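Local atomic coordinates of polysaccharide deacetylase (Bacillus anthracis, PDB entry 2J13), a protein that probably removes acetyl groups from amino sugars of bacterial cell-wall peptidoglycan, as a metal-dependent family 4 carbohydrate esterase. Residues 42-47 against 158-163; 71-76 against 210-215; 80-85 against 227-232. All blocks are in the same frame, centred on the assembly; numbering follows the deposited sequence.

Contact 1 of 3, residues 42-47 against 158-163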
loop_
_atom_site.group_PDB
_atom_site.type_symbol
_atom_site.label_atom_id
_atom_site.label_comp_id
_atom_site.label_asym_id
_atom_site.label_seq_id
_atom_site.Cartn_x
_atom_site.Cartn_y
_atom_site.Cartn_z
ATOM N N GLN A 42 12.840 -6.724 8.036
ATOM C CA GLN A 42 12.739 -6.991 9.455
ATOM C C GLN A 42 13.404 -5.914 10.345
ATOM O O GLN A 42 12.796 -5.435 11.301
ATOM C CB GLN A 42 13.356 -8.374 9.723
ATOM C CG GLN A 42 13.344 -8.830 11.161
ATOM C CD GLN A 42 14.152 -10.117 11.359
ATOM O OE1 GLN A 42 14.537 -10.794 10.389
ATOM N NE2 GLN A 42 14.421 -10.454 12.623
ATOM N N LYS A 43 14.633 -5.524 10.016
ATOM C CA LYS A 43 15.384 -4.559 10.834
ATOM C C LYS A 43 14.982 -3.095 10.587
ATOM O O LYS A 43 15.353 -2.202 11.362
ATOM C CB LYS A 43 16.890 -4.662 10.577
ATOM C CG LYS A 43 17.507 -6.067 10.568
ATOM C CD LYS A 43 19.022 -5.939 10.335
ATOM C CE LYS A 43 19.576 -6.903 9.291
ATOM N NZ LYS A 43 19.138 -6.636 7.886
ATOM N N ASN A 44 14.239 -2.843 9.511
ATOM C CA ASN A 44 13.941 -1.469 9.094
ATOM C C ASN A 44 12.456 -1.212 8.862
ATOM O O ASN A 44 12.110 -0.508 7.922
ATOM C CB ASN A 44 14.726 -1.148 7.831
ATOM C CG ASN A 44 16.226 -1.263 8.022
ATOM O OD1 ASN A 44 16.847 -0.385 8.623
ATOM N ND2 ASN A 44 16.823 -2.319 7.477
ATOM N N GLY A 45 11.609 -1.795 9.709
ATOM C CA GLY A 45 10.217 -1.413 9.829
ATOM C C GLY A 45 9.391 -1.794 8.620
ATOM O O GLY A 45 8.428 -1.090 8.266
ATOM N N GLY A 46 9.766 -2.882 7.954
ATOM C CA GLY A 46 9.084 -3.273 6.703
ATOM C C GLY A 46 8.364 -4.592 6.877
ATOM O O GLY A 46 8.681 -5.406 7.776
ATOM N N PHE A 47 7.336 -4.786 6.068
ATOM C CA PHE A 47 6.678 -6.096 5.992
ATOM C C PHE A 47 6.088 -6.301 4.622
ATOM O O PHE A 47 5.858 -5.341 3.882
ATOM C CB PHE A 47 5.667 -6.303 7.128
ATOM C CG PHE A 47 4.582 -5.280 7.218
ATOM C CD1 PHE A 47 3.432 -5.394 6.459
ATOM C CD2 PHE A 47 4.672 -4.228 8.119
ATOM C CE1 PHE A 47 2.422 -4.455 6.572
ATOM C CE2 PHE A 47 3.656 -3.287 8.218
ATOM C CZ PHE A 47 2.532 -3.397 7.451
ATOM N N PHE A 158 13.852 0.217 -3.318
ATOM C CA PHE A 158 14.369 0.547 -1.996
ATOM C C PHE A 158 15.868 0.246 -1.872
ATOM O O PHE A 158 16.422 -0.527 -2.676
ATOM C CB PHE A 158 13.636 -0.201 -0.892
ATOM C CG PHE A 158 13.863 -1.695 -0.914
ATOM C CD1 PHE A 158 13.163 -2.492 -1.814
ATOM C CD2 PHE A 158 14.771 -2.273 -0.057
ATOM C CE1 PHE A 158 13.371 -3.870 -1.867
ATOM C CE2 PHE A 158 14.984 -3.651 -0.098
ATOM C CZ PHE A 158 14.268 -4.426 -1.015
ATOM N N SER A 159 16.454 0.855 -0.853
ATOM C CA SER A 159 17.774 0.470 -0.314
ATOM C C SER A 159 17.689 0.371 1.184
ATOM O O SER A 159 16.706 0.734 1.795
ATOM C CB SER A 159 18.824 1.500 -0.722
ATOM O OG SER A 159 18.490 2.767 -0.162
ATOM N N GLU A 160 18.734 -0.130 1.828
ATOM C CA GLU A 160 18.815 -0.039 3.267
ATOM C C GLU A 160 18.581 1.388 3.764
ATOM O O GLU A 160 17.871 1.608 4.758
ATOM C CB GLU A 160 20.183 -0.545 3.763
ATOM C CG GLU A 160 20.164 -0.785 5.243
ATOM C CD GLU A 160 21.533 -1.099 5.851
ATOM O OE1 GLU A 160 22.586 -0.766 5.248
ATOM O OE2 GLU A 160 21.509 -1.668 6.970
ATOM N N ARG A 161 19.195 2.354 3.093
ATOM C CA ARG A 161 19.057 3.758 3.491
ATOM C C ARG A 161 17.607 4.233 3.446
ATOM O O ARG A 161 17.120 4.813 4.415
ATOM C CB ARG A 161 19.909 4.657 2.618
ATOM C CG ARG A 161 19.976 6.081 3.170
ATOM C CD ARG A 161 20.402 7.055 2.161
ATOM N NE ARG A 161 20.777 8.294 2.829
ATOM C CZ ARG A 161 21.936 8.457 3.449
ATOM N NH1 ARG A 161 22.828 7.466 3.465
ATOM N NH2 ARG A 161 22.194 9.604 4.064
ATOM N N THR A 162 16.925 3.959 2.345
ATOM C CA THR A 162 15.552 4.496 2.165
ATOM C C THR A 162 14.571 3.840 3.147
ATOM O O THR A 162 13.662 4.498 3.662
ATOM C CB THR A 162 15.049 4.400 0.709
ATOM O OG1 THR A 162 14.868 3.030 0.321
ATOM C CG2 THR A 162 15.977 5.082 -0.271
ATOM N N LEU A 163 14.724 2.534 3.390
ATOM C CA LEU A 163 13.958 1.840 4.411
ATOM C C LEU A 163 14.173 2.451 5.772
ATOM O O LEU A 163 13.229 2.771 6.488
ATOM C CB LEU A 163 14.330 0.343 4.432
ATOM C CG LEU A 163 13.993 -0.449 3.201
ATOM C CD1 LEU A 163 14.580 -1.882 3.300
ATOM C CD2 LEU A 163 12.451 -0.497 2.952
HETATM O O HOH W 1 19.496 -3.262 7.999
#
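Asn44 and Leu163 meet through the first carbons of their side chains, with CB of Asn44 3.7 Å from CB of Leu163, and this short apolar touch is the tight part of the contact. Both residues are buried. Leu40, one turn back along helix 35-43, packs on Leu163 as well, so the leucine is met by the last turn of that helix and by the residue that follows it. The Asn44 amide is swung back over the helix end, since CG lies beside the backbone N (chi1 -60°), and ND2 donates to Leu40 O.

Strand 46-47, just beyond, runs parallel to strand 172-174 of a small three-stranded sheet, and helix 160-168 leads into that same strand; the contact thus brings the N-terminal part of the chain against the helix that precedes its strand partner. A capping box starts this helix: Thr162 N donates to Ser159 OG at 3.2 Å, and Ser159 N returns a nearly straight bond to Thr162 OG1 (2.9 Å, 174°).

Toward Glu160 the fit is looser. Asn44 ND2 approaches Glu160 CG only to 4.3 Å, and a water makes the polar link, accepting from Asn44 ND2 at 2.9 Å and donating to Glu160 OE2 at 2.8 Å. Lys43 NZ gives the same water a weak bond of 3.4 Å. The exposed ammonium stays 5.6 Å from OE2 of Glu160, where an attraction would probably be modest, while the other carboxylate oxygen, OE1, accepts from the backbone N of Thr14.

Contact 2 of 3, residues 71-76 against 210-215. With ZN (zinc ion), chain C.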
loop_
_atom_site.group_PDB
_atom_site.type_symbol
_atom_site.label_atom_id
_atom_site.label_comp_id
_atom_site.label_asym_id
_atom_site.label_seq_id
_atom_site.Cartn_x
_atom_site.Cartn_y
_atom_site.Cartn_z
ATOM N N GLY A 71 -13.883 4.314 -8.647
ATOM C CA GLY A 71 -15.210 4.421 -8.033
ATOM C C GLY A 71 -15.943 3.089 -8.062
ATOM O O GLY A 71 -16.657 2.747 -7.119
ATOM N N LYS A 72 -15.761 2.340 -9.136
ATOM C CA LYS A 72 -16.360 0.997 -9.271
ATOM C C LYS A 72 -15.718 -0.003 -8.304
ATOM O O LYS A 72 -16.423 -0.826 -7.727
ATOM C CB LYS A 72 -16.266 0.511 -10.722
ATOM C CG LYS A 72 -17.218 1.243 -11.674
ATOM C CD LYS A 72 -16.776 1.087 -13.126
ATOM C CE LYS A 72 -17.949 1.012 -14.112
ATOM N NZ LYS A 72 -17.532 0.568 -15.481
ATOM N N ILE A 73 -14.391 0.076 -8.113
ATOM C CA ILE A 73 -13.701 -0.704 -7.071
ATOM C C ILE A 73 -14.286 -0.378 -5.706
ATOM O O ILE A 73 -14.593 -1.270 -4.907
ATOM C CB ILE A 73 -12.146 -0.413 -7.069
ATOM C CG1 ILE A 73 -11.502 -1.003 -8.304
ATOM C CG2 ILE A 73 -11.479 -0.942 -5.827
ATOM C CD1 ILE A 73 -11.496 -2.463 -8.377
ATOM N N LEU A 74 -14.427 0.907 -5.415
ATOM C CA LEU A 74 -14.921 1.322 -4.119
ATOM C C LEU A 74 -16.354 0.808 -3.924
ATOM O O LEU A 74 -16.708 0.398 -2.843
ATOM C CB LEU A 74 -14.869 2.843 -3.975
ATOM C CG LEU A 74 -13.438 3.382 -3.695
ATOM C CD1 LEU A 74 -13.350 4.866 -3.963
ATOM C CD2 LEU A 74 -13.044 3.054 -2.257
ATOM N N ASP A 75 -17.138 0.816 -4.990
ATOM C CA ASP A 75 -18.527 0.289 -4.895
ATOM C C ASP A 75 -18.517 -1.204 -4.483
ATOM O O ASP A 75 -19.319 -1.645 -3.651
ATOM C CB ASP A 75 -19.252 0.453 -6.224
ATOM C CG ASP A 75 -19.590 1.903 -6.568
ATOM O OD1 ASP A 75 -19.604 2.771 -5.676
ATOM O OD2 ASP A 75 -19.880 2.166 -7.765
ATOM N N VAL A 76 -17.652 -1.993 -5.122
ATOM C CA VAL A 76 -17.496 -3.400 -4.776
ATOM C C VAL A 76 -17.079 -3.559 -3.303
ATOM O O VAL A 76 -17.650 -4.333 -2.562
ATOM C CB VAL A 76 -16.510 -4.131 -5.694
ATOM C CG1 VAL A 76 -16.220 -5.510 -5.161
ATOM C CG2 VAL A 76 -17.020 -4.192 -7.137
ATOM N N LEU A 210 -3.667 -5.201 -5.972
ATOM C CA LEU A 210 -4.574 -5.351 -7.096
ATOM C C LEU A 210 -4.693 -4.012 -7.831
ATOM O O LEU A 210 -4.020 -3.043 -7.469
ATOM C CB LEU A 210 -5.939 -5.880 -6.651
ATOM C CG LEU A 210 -5.914 -7.301 -6.026
ATOM C CD1 LEU A 210 -7.372 -7.857 -5.817
ATOM C CD2 LEU A 210 -5.140 -8.304 -6.814
ATOM N N HIS A 211 -5.514 -3.980 -8.886
ATOM C CA HIS A 211 -5.582 -2.843 -9.805
ATOM C C HIS A 211 -6.990 -2.435 -10.208
ATOM O O HIS A 211 -7.943 -3.193 -10.026
ATOM C CB HIS A 211 -4.727 -3.151 -11.062
ATOM C CG HIS A 211 -3.277 -3.349 -10.762
ATOM N ND1 HIS A 211 -2.739 -4.560 -10.396
ATOM C CD2 HIS A 211 -2.259 -2.461 -10.731
ATOM C CE1 HIS A 211 -1.444 -4.411 -10.161
ATOM N NE2 HIS A 211 -1.139 -3.140 -10.350
ATOM N N ALA A 212 -7.102 -1.227 -10.741
ATOM C CA ALA A 212 -8.357 -0.623 -11.160
ATOM C C ALA A 212 -8.142 -0.032 -12.554
ATOM O O ALA A 212 -8.343 1.169 -12.767
ATOM C CB ALA A 212 -8.787 0.458 -10.174
ATOM N N ILE A 213 -7.714 -0.874 -13.484
ATOM C CA ILE A 213 -7.196 -0.391 -14.767
ATOM C C ILE A 213 -8.230 -0.509 -15.874
ATOM O O ILE A 213 -8.269 0.328 -16.782
ATOM C CB ILE A 213 -5.898 -1.127 -15.151
ATOM C CG1 ILE A 213 -4.737 -0.568 -14.326
ATOM C CG2 ILE A 213 -5.624 -1.003 -16.682
ATOM C CD1 ILE A 213 -3.546 -1.504 -14.189
ATOM N N SER A 214 -9.081 -1.523 -15.812
ATOM C CA SER A 214 -10.064 -1.710 -16.871
ATOM C C SER A 214 -11.459 -1.929 -16.358
ATOM O O SER A 214 -11.672 -2.129 -15.171
ATOM C CB SER A 214 -9.665 -2.882 -17.755
ATOM O OG SER A 214 -9.716 -4.095 -17.039
ATOM N N LYS A 215 -12.404 -1.906 -17.296
ATOM C CA LYS A 215 -13.825 -2.056 -16.998
ATOM C C LYS A 215 -14.149 -3.377 -16.307
ATOM O O LYS A 215 -15.080 -3.420 -15.521
ATOM C CB LYS A 215 -14.674 -1.855 -18.285
ATOM C CG LYS A 215 -15.786 -2.881 -18.554
ATOM C CD LYS A 215 -17.096 -2.570 -17.799
ATOM C CE LYS A 215 -18.170 -3.641 -18.049
ATOM N NZ LYS A 215 -19.554 -3.121 -17.768
HETATM ZN ZN ZN C . 0.664 -2.217 -10.247
HETATM O O HOH W 2 0.238 -0.698 -8.993
#
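Ile73, on helix 70-80, lays its CG1 against the methyl of Ala212, with Ile73 CG1 and Ala212 CB 3.6 Å apart. Ala212 belongs to the loop that leaves strand 207-210 of the parallel sheet in this NodB-type deacetylase fold, where helices pack around a distorted barrel of strands. Beyond CG1 the isoleucine bends (chi2 -67°), which brings its CD1 to 4.0 Å from the carbonyl oxygen of His211. At the exposed rim Lys72 and Lys215 cross, NZ of Lys72 resting 3.9 Å from CD of Lys215. The two ammonium groups, Lys72 NZ and Lys215 NZ, are 4.8 Å apart, probably with mild repulsion that the surface setting would soften.

The next shell is mostly apolar. Leu221 of helix 217-230 and Phe61 of strand 56-63 also touch Ile73, making it a wedge between loop, helix and sheet. Its helix is tied down elsewhere by Arg102, which forms a salt bridge with Asp75 and a hydrogen bond with Gly71 O. On the loop side Asn217 OD1 accepts from Ile213 N and, weakly, from Ser214 N, so the first turn of the following helix holds the bend beyond Ala212.

Successive residues of the loop face different ways: the Ala212 methyl is directed at the helix, whereas the His211 side chain departs from it toward a zinc ion. The imidazole is gripped at both nitrogens. ND1 donates to Phe180 O, which fixes the ring's rotation, and NE2 of His211 binds the zinc ion at 2.0 Å, a water being a further ligand of the metal.

Contact 3 of 3, residues 80-85 against 227-232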
loop_
_atom_site.group_PDB
_atom_site.type_symbol
_atom_site.label_atom_id
_atom_site.label_comp_id
_atom_site.label_asym_id
_atom_site.label_seq_id
_atom_site.Cartn_x
_atom_site.Cartn_y
_atom_site.Cartn_z
ATOM N N LYS A 80 -19.306 -5.551 -0.449
ATOM C CA LYS A 80 -18.759 -6.739 0.141
ATOM C C LYS A 80 -18.228 -6.535 1.547
ATOM O O LYS A 80 -17.791 -7.495 2.171
ATOM C CB LYS A 80 -17.626 -7.282 -0.741
ATOM C CG LYS A 80 -18.025 -7.605 -2.159
ATOM C CD LYS A 80 -18.991 -8.743 -2.234
ATOM C CE LYS A 80 -19.268 -9.089 -3.670
ATOM N NZ LYS A 80 -20.154 -10.278 -3.738
ATOM N N LYS A 81 -18.211 -5.292 2.017
ATOM C CA LYS A 81 -17.620 -4.927 3.301
ATOM C C LYS A 81 -16.194 -5.437 3.468
ATOM O O LYS A 81 -15.850 -6.155 4.401
ATOM C CB LYS A 81 -18.533 -5.358 4.451
ATOM C CG LYS A 81 -19.873 -4.673 4.368
ATOM C CD LYS A 81 -19.720 -3.164 4.534
ATOM C CE LYS A 81 -21.005 -2.393 4.290
ATOM N NZ LYS A 81 -20.670 -1.031 3.750
ATOM N N VAL A 82 -15.356 -5.047 2.521
ATOM C CA VAL A 82 -13.957 -5.442 2.514
ATOM C C VAL A 82 -13.125 -4.165 2.650
ATOM O O VAL A 82 -13.317 -3.239 1.847
ATOM C CB VAL A 82 -13.612 -6.153 1.159
ATOM C CG1 VAL A 82 -12.123 -6.270 0.968
ATOM C CG2 VAL A 82 -14.267 -7.537 1.124
ATOM N N PRO A 83 -12.235 -4.113 3.655
ATOM C CA PRO A 83 -11.333 -2.983 3.831
ATOM C C PRO A 83 -10.111 -3.075 2.922
ATOM O O PRO A 83 -9.645 -4.158 2.620
ATOM C CB PRO A 83 -10.901 -3.129 5.288
ATOM C CG PRO A 83 -10.889 -4.568 5.542
ATOM C CD PRO A 83 -12.032 -5.125 4.704
ATOM N N ALA A 84 -9.607 -1.920 2.506
ATOM C CA ALA A 84 -8.378 -1.864 1.718
ATOM C C ALA A 84 -7.563 -0.648 2.115
ATOM O O ALA A 84 -8.079 0.294 2.734
ATOM C CB ALA A 84 -8.717 -1.796 0.247
ATOM N N THR A 85 -6.271 -0.683 1.792
ATOM C CA THR A 85 -5.420 0.497 1.845
ATOM C C THR A 85 -5.142 0.932 0.396
ATOM O O THR A 85 -4.763 0.100 -0.439
ATOM C CB THR A 85 -4.084 0.296 2.611
ATOM O OG1 THR A 85 -4.347 0.085 4.004
ATOM C CG2 THR A 85 -3.154 1.523 2.458
ATOM N N ASP A 227 -14.864 -15.800 -3.789
ATOM C CA ASP A 227 -14.141 -17.072 -3.869
ATOM C C ASP A 227 -13.210 -17.312 -2.665
ATOM O O ASP A 227 -13.114 -18.410 -2.110
ATOM C CB ASP A 227 -13.353 -17.072 -5.191
ATOM C CG ASP A 227 -12.671 -18.383 -5.486
ATOM O OD1 ASP A 227 -13.274 -19.210 -6.200
ATOM O OD2 ASP A 227 -11.528 -18.585 -5.039
ATOM N N LEU A 228 -12.479 -16.277 -2.260
ATOM C CA LEU A 228 -11.597 -16.408 -1.154
ATOM C C LEU A 228 -12.369 -16.572 0.155
ATOM O O LEU A 228 -11.963 -17.355 1.004
ATOM C CB LEU A 228 -10.604 -15.236 -1.099
ATOM C CG LEU A 228 -9.563 -15.303 -2.218
ATOM C CD1 LEU A 228 -8.715 -14.015 -2.293
ATOM C CD2 LEU A 228 -8.649 -16.498 -2.020
ATOM N N ARG A 229 -13.500 -15.894 0.304
ATOM C CA ARG A 229 -14.306 -16.111 1.535
ATOM C C ARG A 229 -14.818 -17.549 1.637
ATOM O O ARG A 229 -14.852 -18.093 2.737
ATOM C CB ARG A 229 -15.449 -15.138 1.629
ATOM C CG ARG A 229 -14.990 -13.779 2.093
ATOM C CD ARG A 229 -16.055 -12.755 1.967
ATOM N NE ARG A 229 -15.735 -11.583 2.780
ATOM C CZ ARG A 229 -16.341 -10.412 2.666
ATOM N NH1 ARG A 229 -17.277 -10.231 1.749
ATOM N NH2 ARG A 229 -15.977 -9.406 3.456
ATOM N N GLU A 230 -15.142 -18.175 0.516
ATOM C CA GLU A 230 -15.571 -19.593 0.490
ATOM C C GLU A 230 -14.457 -20.561 0.889
ATOM O O GLU A 230 -14.714 -21.708 1.301
ATOM C CB GLU A 230 -16.127 -19.946 -0.903
ATOM C CG GLU A 230 -17.343 -19.132 -1.296
ATOM C CD GLU A 230 -18.628 -19.576 -0.610
ATOM O OE1 GLU A 230 -18.612 -20.630 0.078
ATOM O OE2 GLU A 230 -19.648 -18.863 -0.745
ATOM N N LYS A 231 -13.204 -20.119 0.757
ATOM C CA LYS A 231 -12.057 -20.888 1.213
ATOM C C LYS A 231 -11.609 -20.551 2.643
ATOM O O LYS A 231 -10.560 -21.020 3.096
ATOM C CB LYS A 231 -10.906 -20.753 0.218
ATOM C CG LYS A 231 -11.210 -21.394 -1.125
ATOM C CD LYS A 231 -10.117 -21.177 -2.173
ATOM C CE LYS A 231 -8.775 -21.717 -1.695
ATOM N NZ LYS A 231 -8.065 -22.441 -2.812
ATOM N N GLY A 232 -12.407 -19.780 3.368
ATOM C CA GLY A 232 -12.175 -19.520 4.777
ATOM C C GLY A 232 -11.320 -18.302 5.048
ATOM O O GLY A 232 -10.985 -18.028 6.215
#
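Arg229 reaches from the last turn of helix 217-230 to the carbonyl oxygens of Lys80 and Lys81. Its CB is directed at the other segment, and from CG to NE the chain is extended, which carries the guanidinium to the far carbonyls. CB, CG, CD and NE span the distance between the segments, where the nearest CA atoms, those of Lys80 and Arg229, are 10.5 Å apart.

The contacts begin at the guanidinium carbon: CZ of Arg229 lies 3.9 Å from CG2 of Val82. That methyl sits over one face of the planar group and comes still nearer to its end, with Val82 CG2 3.4 Å from Arg229 NH2. At the tip both terminal nitrogens close on a single acceptor. Arg229 NH1 donates to Lys80 O at 2.8 Å, meeting a lone pair of that oxygen in the carbonyl plane, and Arg229 NH2 donates to Lys80 O at 2.9 Å from nearly straight ahead of the carbonyl. The acceptor is within 3° of the guanidinium plane, but the fork bends both bonds, to 148° for NH1 and 141° for NH2. NH2 adds a weak bond of 3.4 Å to Lys81 O, again at the edge, so the group's rotation is set by the bonds at its edge and by the methyl over one face. NH1 also passes 3.9 Å from CB of Lys80, whose own ammonium turns away to a salt bridge with Asp226.

The gripped carbonyls belong to a Schellman motif that ends helix 70-80, with Lys81 at positive phi; a cation here would probably suit the negative end of the helix dipole. Val82 packs on Leu77 of that helix, Ile225 of helix 217-230 and Leu59 of strand 56-63, just before the chain enters strand 84-88 and completes a beta-alpha-beta unit.

How the contacts relate
Contacts 2 and 3 are successive seams between the same parts of the NodB domain, their centres 15 Å apart. Contact 2 joins helix 70-80 to the loop entering helix 217-230, and contact 3 ties the end of the first helix to the end of the second. Contact 1 lies on the other side of the chain's centre, 30 Å from contact 2 and 29 Å from contact 3 between centres. His211 of contact 2 binds a zinc ion distinct from the one held by His113 and His117; as in family 4 relatives, its Leu-His motif probably lines the active site. The Arg229 side chain of contact 3 is about 10 Å from another zinc ion, not that on His211.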